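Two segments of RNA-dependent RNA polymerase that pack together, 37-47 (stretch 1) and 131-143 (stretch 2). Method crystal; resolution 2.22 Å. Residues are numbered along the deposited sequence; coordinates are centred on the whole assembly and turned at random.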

# COMPACT_ATOMS: atom_id res chain seq x y z
N CYS A 37 -5.64 -10.76 -14.81
CA CYS A 37 -5.64 -11.89 -13.89
C CYS A 37 -6.34 -11.57 -12.56
O CYS A 37 -6.99 -12.46 -11.99
CB CYS A 37 -4.21 -12.41 -13.64
SG CYS A 37 -2.98 -11.13 -13.01
N PHE A 38 -6.23 -10.32 -12.03
CA PHE A 38 -7.02 -10.01 -10.83
C PHE A 38 -8.50 -10.16 -11.11
O PHE A 38 -9.23 -10.81 -10.34
CB PHE A 38 -6.76 -8.59 -10.30
CG PHE A 38 -7.70 -8.24 -9.15
CD1 PHE A 38 -8.85 -7.48 -9.35
CD2 PHE A 38 -7.50 -8.80 -7.90
CE1 PHE A 38 -9.74 -7.25 -8.30
CE2 PHE A 38 -8.40 -8.55 -6.84
CZ PHE A 38 -9.51 -7.80 -7.06
N PHE A 39 -8.99 -9.56 -12.20
CA PHE A 39 -10.41 -9.71 -12.52
C PHE A 39 -10.77 -11.18 -12.71
O PHE A 39 -11.85 -11.61 -12.28
CB PHE A 39 -10.77 -8.88 -13.76
CG PHE A 39 -10.48 -7.40 -13.61
CD1 PHE A 39 -10.96 -6.70 -12.50
CD2 PHE A 39 -9.70 -6.72 -14.55
CE1 PHE A 39 -10.69 -5.31 -12.33
CE2 PHE A 39 -9.41 -5.35 -14.40
CZ PHE A 39 -9.92 -4.64 -13.27
N ARG A 40 -9.87 -11.96 -13.34
CA ARG A 40 -10.13 -13.39 -13.59
C ARG A 40 -10.16 -14.19 -12.29
O ARG A 40 -11.00 -15.10 -12.12
CB ARG A 40 -9.06 -13.99 -14.50
CG ARG A 40 -9.13 -13.47 -15.94
CD ARG A 40 -7.93 -14.00 -16.78
NE ARG A 40 -8.17 -13.66 -18.18
CZ ARG A 40 -8.90 -14.43 -18.98
NH1 ARG A 40 -9.38 -15.60 -18.52
NH2 ARG A 40 -9.13 -14.06 -20.22
N ALA A 41 -9.23 -13.89 -11.39
CA ALA A 41 -9.24 -14.55 -10.09
C ALA A 41 -10.54 -14.25 -9.35
O ALA A 41 -11.24 -15.16 -8.89
CB ALA A 41 -8.01 -14.10 -9.27
N PHE A 42 -10.94 -12.99 -9.31
CA PHE A 42 -12.17 -12.71 -8.58
C PHE A 42 -13.36 -13.31 -9.33
O PHE A 42 -14.22 -13.95 -8.71
CB PHE A 42 -12.33 -11.18 -8.33
CG PHE A 42 -13.51 -10.85 -7.48
CD1 PHE A 42 -13.45 -10.99 -6.10
CD2 PHE A 42 -14.71 -10.47 -8.06
CE1 PHE A 42 -14.57 -10.72 -5.30
CE2 PHE A 42 -15.85 -10.21 -7.28
CZ PHE A 42 -15.77 -10.32 -5.89
N ALA A 43 -13.39 -13.20 -10.65
CA ALA A 43 -14.52 -13.79 -11.36
C ALA A 43 -14.59 -15.31 -11.10
O ALA A 43 -15.68 -15.90 -10.98
CB ALA A 43 -14.42 -13.47 -12.85
N TYR A 44 -13.45 -15.98 -11.00
CA TYR A 44 -13.50 -17.41 -10.74
C TYR A 44 -14.17 -17.71 -9.41
O TYR A 44 -15.02 -18.60 -9.32
CB TYR A 44 -12.10 -18.02 -10.79
CG TYR A 44 -12.20 -19.49 -10.49
CD1 TYR A 44 -12.50 -20.42 -11.49
CD2 TYR A 44 -12.00 -19.96 -9.20
CE1 TYR A 44 -12.60 -21.79 -11.21
CE2 TYR A 44 -12.08 -21.33 -8.91
CZ TYR A 44 -12.39 -22.23 -9.91
OH TYR A 44 -12.44 -23.58 -9.59
N LEU A 45 -13.81 -16.96 -8.34
CA LEU A 45 -14.41 -17.24 -7.03
C LEU A 45 -15.86 -16.79 -6.99
O LEU A 45 -16.71 -17.48 -6.42
CB LEU A 45 -13.66 -16.52 -5.92
CG LEU A 45 -12.22 -16.97 -5.78
CD1 LEU A 45 -11.47 -16.17 -4.72
CD2 LEU A 45 -12.24 -18.46 -5.46
N PHE A 46 -16.15 -15.63 -7.58
CA PHE A 46 -17.44 -15.02 -7.35
C PHE A 46 -18.49 -15.59 -8.30
O PHE A 46 -19.64 -15.81 -7.88
CB PHE A 46 -17.32 -13.50 -7.53
CG PHE A 46 -18.54 -12.72 -7.00
CD1 PHE A 46 -18.78 -12.64 -5.63
CD2 PHE A 46 -19.41 -12.10 -7.87
CE1 PHE A 46 -19.90 -11.96 -5.13
CE2 PHE A 46 -20.52 -11.38 -7.38
CZ PHE A 46 -20.77 -11.31 -6.01
N PHE A 47 -18.15 -15.78 -9.59
CA PHE A 47 -19.09 -16.27 -10.61
C PHE A 47 -18.75 -17.69 -11.10
O PHE A 47 -19.35 -18.14 -12.09
CB PHE A 47 -19.11 -15.35 -11.84
CG PHE A 47 -19.62 -13.93 -11.58
CD1 PHE A 47 -20.92 -13.70 -11.13
CD2 PHE A 47 -18.80 -12.83 -11.83
CE1 PHE A 47 -21.40 -12.39 -10.91
CE2 PHE A 47 -19.28 -11.53 -11.61
CZ PHE A 47 -20.59 -11.31 -11.15
N MET A 131 -12.82 -1.42 -4.83
CA MET A 131 -14.09 -1.05 -5.46
C MET A 131 -15.07 -2.20 -5.39
O MET A 131 -16.24 -2.02 -5.04
CB MET A 131 -13.82 -0.65 -6.91
CG MET A 131 -12.92 0.65 -7.00
SD MET A 131 -12.48 0.94 -8.71
CE MET A 131 -11.18 2.25 -8.52
N LEU A 132 -14.58 -3.41 -5.75
CA LEU A 132 -15.42 -4.59 -5.79
C LEU A 132 -15.96 -4.91 -4.41
O LEU A 132 -17.12 -5.31 -4.28
CB LEU A 132 -14.59 -5.76 -6.31
CG LEU A 132 -14.26 -5.64 -7.80
CD1 LEU A 132 -13.24 -6.76 -8.18
CD2 LEU A 132 -15.62 -5.81 -8.54
N ALA A 133 -15.12 -4.76 -3.37
CA ALA A 133 -15.56 -5.07 -2.02
C ALA A 133 -16.74 -4.19 -1.61
O ALA A 133 -17.74 -4.68 -1.08
CB ALA A 133 -14.40 -4.90 -1.03
N SER A 134 -16.65 -2.89 -1.92
CA SER A 134 -17.76 -1.99 -1.62
C SER A 134 -18.91 -2.19 -2.59
O SER A 134 -20.07 -2.21 -2.18
CB SER A 134 -17.28 -0.53 -1.67
OG SER A 134 -16.28 -0.30 -0.69
N ALA A 135 -18.61 -2.30 -3.89
CA ALA A 135 -19.71 -2.44 -4.86
C ALA A 135 -20.56 -3.66 -4.53
O ALA A 135 -21.78 -3.59 -4.58
CB ALA A 135 -19.16 -2.59 -6.29
N LEU A 136 -19.93 -4.80 -4.21
CA LEU A 136 -20.70 -6.03 -4.05
C LEU A 136 -20.98 -6.36 -2.59
O LEU A 136 -21.61 -7.37 -2.33
CB LEU A 136 -19.98 -7.22 -4.70
CG LEU A 136 -19.66 -6.99 -6.16
CD1 LEU A 136 -18.61 -7.97 -6.68
CD2 LEU A 136 -20.97 -7.09 -6.97
N ASN A 137 -20.51 -5.54 -1.64
CA ASN A 137 -20.67 -5.81 -0.20
C ASN A 137 -20.04 -7.15 0.21
O ASN A 137 -20.68 -7.96 0.88
CB ASN A 137 -22.15 -5.76 0.21
CG ASN A 137 -22.32 -5.77 1.70
OD1 ASN A 137 -21.41 -5.35 2.44
ND2 ASN A 137 -23.47 -6.24 2.17
N VAL A 138 -18.80 -7.40 -0.22
CA VAL A 138 -18.10 -8.64 0.11
C VAL A 138 -16.75 -8.26 0.67
O VAL A 138 -16.33 -7.10 0.62
CB VAL A 138 -17.91 -9.60 -1.08
CG1 VAL A 138 -19.22 -10.06 -1.60
CG2 VAL A 138 -17.03 -8.97 -2.20
N THR A 139 -16.07 -9.28 1.21
CA THR A 139 -14.71 -9.15 1.69
C THR A 139 -13.75 -9.84 0.73
O THR A 139 -13.96 -11.01 0.35
CB THR A 139 -14.62 -9.74 3.09
OG1 THR A 139 -15.49 -8.98 3.93
CG2 THR A 139 -13.19 -9.64 3.64
N ILE A 140 -12.70 -9.13 0.34
CA ILE A 140 -11.67 -9.69 -0.51
C ILE A 140 -10.37 -9.67 0.28
O ILE A 140 -10.01 -8.62 0.84
CB ILE A 140 -11.53 -8.92 -1.84
CG1 ILE A 140 -12.82 -8.98 -2.57
CG2 ILE A 140 -10.43 -9.56 -2.77
CD1 ILE A 140 -12.91 -8.00 -3.79
N VAL A 141 -9.68 -10.82 0.32
CA VAL A 141 -8.41 -10.94 1.01
C VAL A 141 -7.32 -11.14 -0.03
O VAL A 141 -7.46 -11.99 -0.90
CB VAL A 141 -8.43 -12.11 2.00
CG1 VAL A 141 -7.16 -12.16 2.74
CG2 VAL A 141 -9.63 -11.97 2.95
N ILE A 142 -6.25 -10.34 0.05
CA ILE A 142 -5.12 -10.44 -0.88
C ILE A 142 -3.94 -10.98 -0.09
O ILE A 142 -3.45 -10.32 0.84
CB ILE A 142 -4.75 -9.10 -1.51
CG1 ILE A 142 -5.97 -8.36 -2.09
CG2 ILE A 142 -3.67 -9.34 -2.59
CD1 ILE A 142 -6.44 -8.93 -3.34
N TRP A 143 -3.47 -12.17 -0.43
CA TRP A 143 -2.32 -12.76 0.25
C TRP A 143 -1.10 -12.57 -0.65
O TRP A 143 -1.05 -13.11 -1.76
CB TRP A 143 -2.55 -14.26 0.52
CG TRP A 143 -3.75 -14.63 1.31
CD1 TRP A 143 -5.03 -14.76 0.85
CD2 TRP A 143 -3.81 -14.86 2.73
NE1 TRP A 143 -5.87 -15.09 1.88
CE2 TRP A 143 -5.15 -15.14 3.05
CE3 TRP A 143 -2.85 -14.86 3.75
CZ2 TRP A 143 -5.58 -15.42 4.36
CZ3 TRP A 143 -3.27 -15.15 5.07
CH2 TRP A 143 -4.63 -15.39 5.36

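Stretch 2, a helix followed by a short loop and a strand, packs against one face of the helix of stretch 1 through apolar side chains alone; no hydrogen bond crosses the contact. Three phenylalanines spaced four residues apart, Phe-38, Phe-42 and Phe-46, all with chi1 in t, supply the aromatic side. Leu-132 comes first: its CD1 lies 3.5 Å from CE1 of Phe-38, at the edge of that ring, and 4.0 Å from CD2 of Phe-42, over a face, so one methyl touches both rings. One turn on, Leu-136 CD1 likewise touches two rings. It sits 3.6 Å from Phe-42 CE2 and over the face of Phe-46, 4.2 Å from the ring centroid and 20° off the normal, a CH-pi contact. Asn-137, with positive phi, leaves the helix and makes no contact. Val-138 then points back toward stretch 1, its CG2 4.1 Å from Phe-42 CZ at the ring edge and its CG1 4.1 Å from Phe-46 CE1. Thr-139 points away, and Ile-140 again toward, bringing CD1 to 3.5 Å from Phe-42 CE1. Val-141 is out of reach. The CA-to-CB bond of Ile-142 runs sideways, but its side chain bends nearer, placing CD1 4.0 Å from Phe-38 CE2. Phe-42, touching four residues, is the hub.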